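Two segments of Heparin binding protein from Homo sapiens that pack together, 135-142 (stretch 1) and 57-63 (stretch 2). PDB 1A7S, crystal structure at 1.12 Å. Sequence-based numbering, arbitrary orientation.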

# COMPACT_ATOMS: atom_id res chain seq x y z
N GLY A 135 -0.66 18.20 5.81
CA GLY A 135 -1.25 18.08 7.13
C GLY A 135 -0.72 16.90 7.92
O GLY A 135 0.12 16.13 7.46
N ARG A 136 -1.07 16.79 9.16
CA ARG A 136 -0.65 15.73 10.02
C ARG A 136 -1.22 14.41 9.57
O ARG A 136 -2.35 14.33 9.06
CB ARG A 136 -1.15 15.99 11.49
CG ARG A 136 -0.60 17.26 12.06
CD ARG A 136 -1.36 17.66 13.37
NE ARG A 136 -1.06 16.66 14.39
CZ ARG A 136 -1.50 16.74 15.62
NH1 ARG A 136 -2.22 17.77 15.99
NH2 ARG A 136 -1.15 15.83 16.47
N LEU A 137 -0.49 13.35 9.84
CA LEU A 137 -0.95 11.97 9.70
C LEU A 137 -2.11 11.75 10.67
O LEU A 137 -2.31 12.48 11.64
CB LEU A 137 0.13 10.98 10.02
CG LEU A 137 1.39 10.94 9.17
CD1 LEU A 137 2.37 9.94 9.78
CD2 LEU A 137 1.13 10.63 7.73
N SER A 138 -2.86 10.67 10.39
CA SER A 138 -3.88 10.22 11.31
C SER A 138 -3.31 9.11 12.18
O SER A 138 -2.70 8.15 11.68
CB SER A 138 -5.06 9.64 10.47
OG SER A 138 -5.98 9.03 11.37
N ARG A 139 -3.49 9.22 13.50
CA ARG A 139 -2.99 8.13 14.37
C ARG A 139 -3.75 6.84 14.20
O ARG A 139 -3.21 5.77 14.42
CB ARG A 139 -2.96 8.58 15.85
CG ARG A 139 -4.34 8.76 16.48
CD ARG A 139 -4.24 9.46 17.84
NE ARG A 139 -3.58 8.61 18.81
CZ ARG A 139 -3.35 8.95 20.10
NH1 ARG A 139 -3.45 10.24 20.45
NH2 ARG A 139 -2.96 8.08 20.93
N PHE A 140 -5.01 6.95 13.81
CA PHE A 140 -5.84 5.75 13.53
C PHE A 140 -5.88 5.51 12.04
O PHE A 140 -5.81 6.45 11.21
CB PHE A 140 -7.27 5.98 14.06
CG PHE A 140 -7.34 6.23 15.56
CD1 PHE A 140 -6.96 5.29 16.46
CD2 PHE A 140 -7.71 7.47 16.03
CE1 PHE A 140 -7.04 5.54 17.83
CE2 PHE A 140 -7.73 7.75 17.38
CZ PHE A 140 -7.41 6.78 18.28
N PRO A 141 -6.05 4.28 11.59
CA PRO A 141 -6.22 4.04 10.18
C PRO A 141 -7.60 4.61 9.73
O PRO A 141 -8.52 4.60 10.54
CB PRO A 141 -6.16 2.53 10.02
CG PRO A 141 -6.02 1.97 11.40
CD PRO A 141 -6.42 3.08 12.37
N ARG A 142 -7.63 5.10 8.53
CA ARG A 142 -8.89 5.61 7.93
C ARG A 142 -9.06 4.90 6.59
O ARG A 142 -8.09 4.46 6.01
CB ARG A 142 -8.88 7.12 7.84
CG ARG A 142 -8.67 7.82 9.16
CD ARG A 142 -8.79 9.31 9.04
NE ARG A 142 -10.19 9.73 8.85
CZ ARG A 142 -11.09 9.86 9.79
NH1 ARG A 142 -10.89 9.65 11.07
NH2 ARG A 142 -12.36 10.21 9.40
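Stretch 2, residues 57-63: AYDLRRR

Two irregular segments can be held in register by a few directional bonds, and this pair illustrates how. Neither stretch forms regular helix or strand across the contact; both run as loop where they meet, and stretch 2 folds into a type I beta turn from Asp59 to Arg62, closed by a hydrogen bond from Arg62 N to Asp59 O of 3.0 Å. The chains approach most closely in antiparallel order: the CA atoms of Arg139 and Leu60 are 5.0 Å apart, those of Phe140 and Asp59 4.8 Å, and Pro141 packs against Tyr58 one step further along, with Pro141 CD 3.2 Å from Tyr58 O. One backbone hydrogen bond fixes this register, Leu60 N donating to Arg139 O at 2.8 Å and 164°. The same carbonyl receives a CA-H...O contact from Asp59 CA, 3.2 Å from Arg139 O.

The side chains reinforce the alignment through a salt bridge. Asp59 meets Arg139 with both carboxylate oxygens: Arg139 NE donates to Asp59 OD1 at 2.9 Å, almost linearly, and Arg139 NH2 to Asp59 OD2, also at 2.9 Å but more bent, at 141°. Asp59 OD1 additionally accepts from Arg61 N at 3.0 Å, so this one oxygen serves both the turn and Arg139 of stretch 1. Arg61 lays its aliphatic portion over one face of the Arg139 guanidinium, with Arg61 CD 3.7 Å from Arg139 CZ. Arg62 NH2 comes within 3.5 Å of Arg139 NH2, a close approach of like charges near the shared acid; its own salt bridge to the carboxylate, Arg62 NH2 to Asp59 OD2, is long at 3.9 Å.

Beyond the charged cluster, ring packing takes over much of the contact. The Tyr58 ring meets Phe140 obliquely, planes at 44°, with Phe140 CD1 3.6 Å from Tyr58 CE2, and Pro141 CD lies 3.6 Å from Tyr58 CE1.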

# COMPACT_ATOMS: atom_id res chain seq x y z
N ALA A 57 -0.70 -2.96 13.66
CA ALA A 57 -0.93 -1.71 14.34
C ALA A 57 -2.36 -1.22 14.18
O ALA A 57 -3.02 -1.50 13.19
CB ALA A 57 -0.00 -0.65 13.79
N TYR A 58 -2.79 -0.41 15.15
CA TYR A 58 -4.06 0.31 15.05
C TYR A 58 -3.78 1.79 15.26
O TYR A 58 -3.94 2.59 14.30
CB TYR A 58 -5.10 -0.23 16.01
CG TYR A 58 -6.41 0.50 15.99
CD1 TYR A 58 -7.14 0.49 14.81
CD2 TYR A 58 -6.87 1.20 17.09
CE1 TYR A 58 -8.31 1.11 14.67
CE2 TYR A 58 -8.15 1.88 16.95
CZ TYR A 58 -8.79 1.82 15.72
OH TYR A 58 -10.06 2.45 15.57
N ASP A 59 -3.45 2.18 16.48
CA ASP A 59 -3.10 3.59 16.80
C ASP A 59 -1.59 3.74 16.77
O ASP A 59 -0.85 3.13 17.54
CB ASP A 59 -3.63 3.85 18.25
CG ASP A 59 -3.32 5.19 18.78
OD1 ASP A 59 -2.60 6.00 18.11
OD2 ASP A 59 -3.82 5.50 19.89
N LEU A 60 -1.08 4.50 15.81
CA LEU A 60 0.32 4.66 15.63
C LEU A 60 1.04 5.09 16.92
O LEU A 60 2.22 4.78 17.06
CB LEU A 60 0.64 5.70 14.54
CG LEU A 60 0.33 5.35 13.12
CD1 LEU A 60 0.63 6.46 12.16
CD2 LEU A 60 0.99 4.04 12.68
N ARG A 61 0.38 5.83 17.78
CA ARG A 61 1.00 6.37 18.97
C ARG A 61 0.94 5.43 20.16
O ARG A 61 1.47 5.81 21.24
CB ARG A 61 0.40 7.72 19.35
CG ARG A 61 0.50 8.75 18.23
CD ARG A 61 -0.12 10.11 18.65
NE ARG A 61 0.82 10.83 19.50
CZ ARG A 61 1.58 11.84 19.11
NH1 ARG A 61 1.38 12.50 17.98
NH2 ARG A 61 2.49 12.30 19.97
N ARG A 62 0.49 4.22 20.00
CA ARG A 62 0.32 3.25 21.12
C ARG A 62 1.21 2.06 20.86
O ARG A 62 1.40 1.58 19.76
CB ARG A 62 -1.15 2.85 21.22
CG ARG A 62 -1.59 2.21 22.53
CD ARG A 62 -1.70 3.16 23.69
NE ARG A 62 -2.75 4.15 23.43
CZ ARG A 62 -2.90 5.27 24.11
NH1 ARG A 62 -2.09 5.60 25.11
NH2 ARG A 62 -3.85 6.15 23.71
N ARG A 63 1.72 1.45 21.97
CA ARG A 63 2.63 0.33 21.83
C ARG A 63 2.01 -0.94 21.32
O ARG A 63 2.61 -1.68 20.54
CB ARG A 63 3.44 0.10 23.14
CG ARG A 63 4.32 1.27 23.49
CD ARG A 63 4.85 1.25 24.88
NE ARG A 63 5.36 -0.07 25.29
CZ ARG A 63 5.47 -0.32 26.61
NH1 ARG A 63 5.54 0.79 27.39
NH2 ARG A 63 5.47 -1.48 27.14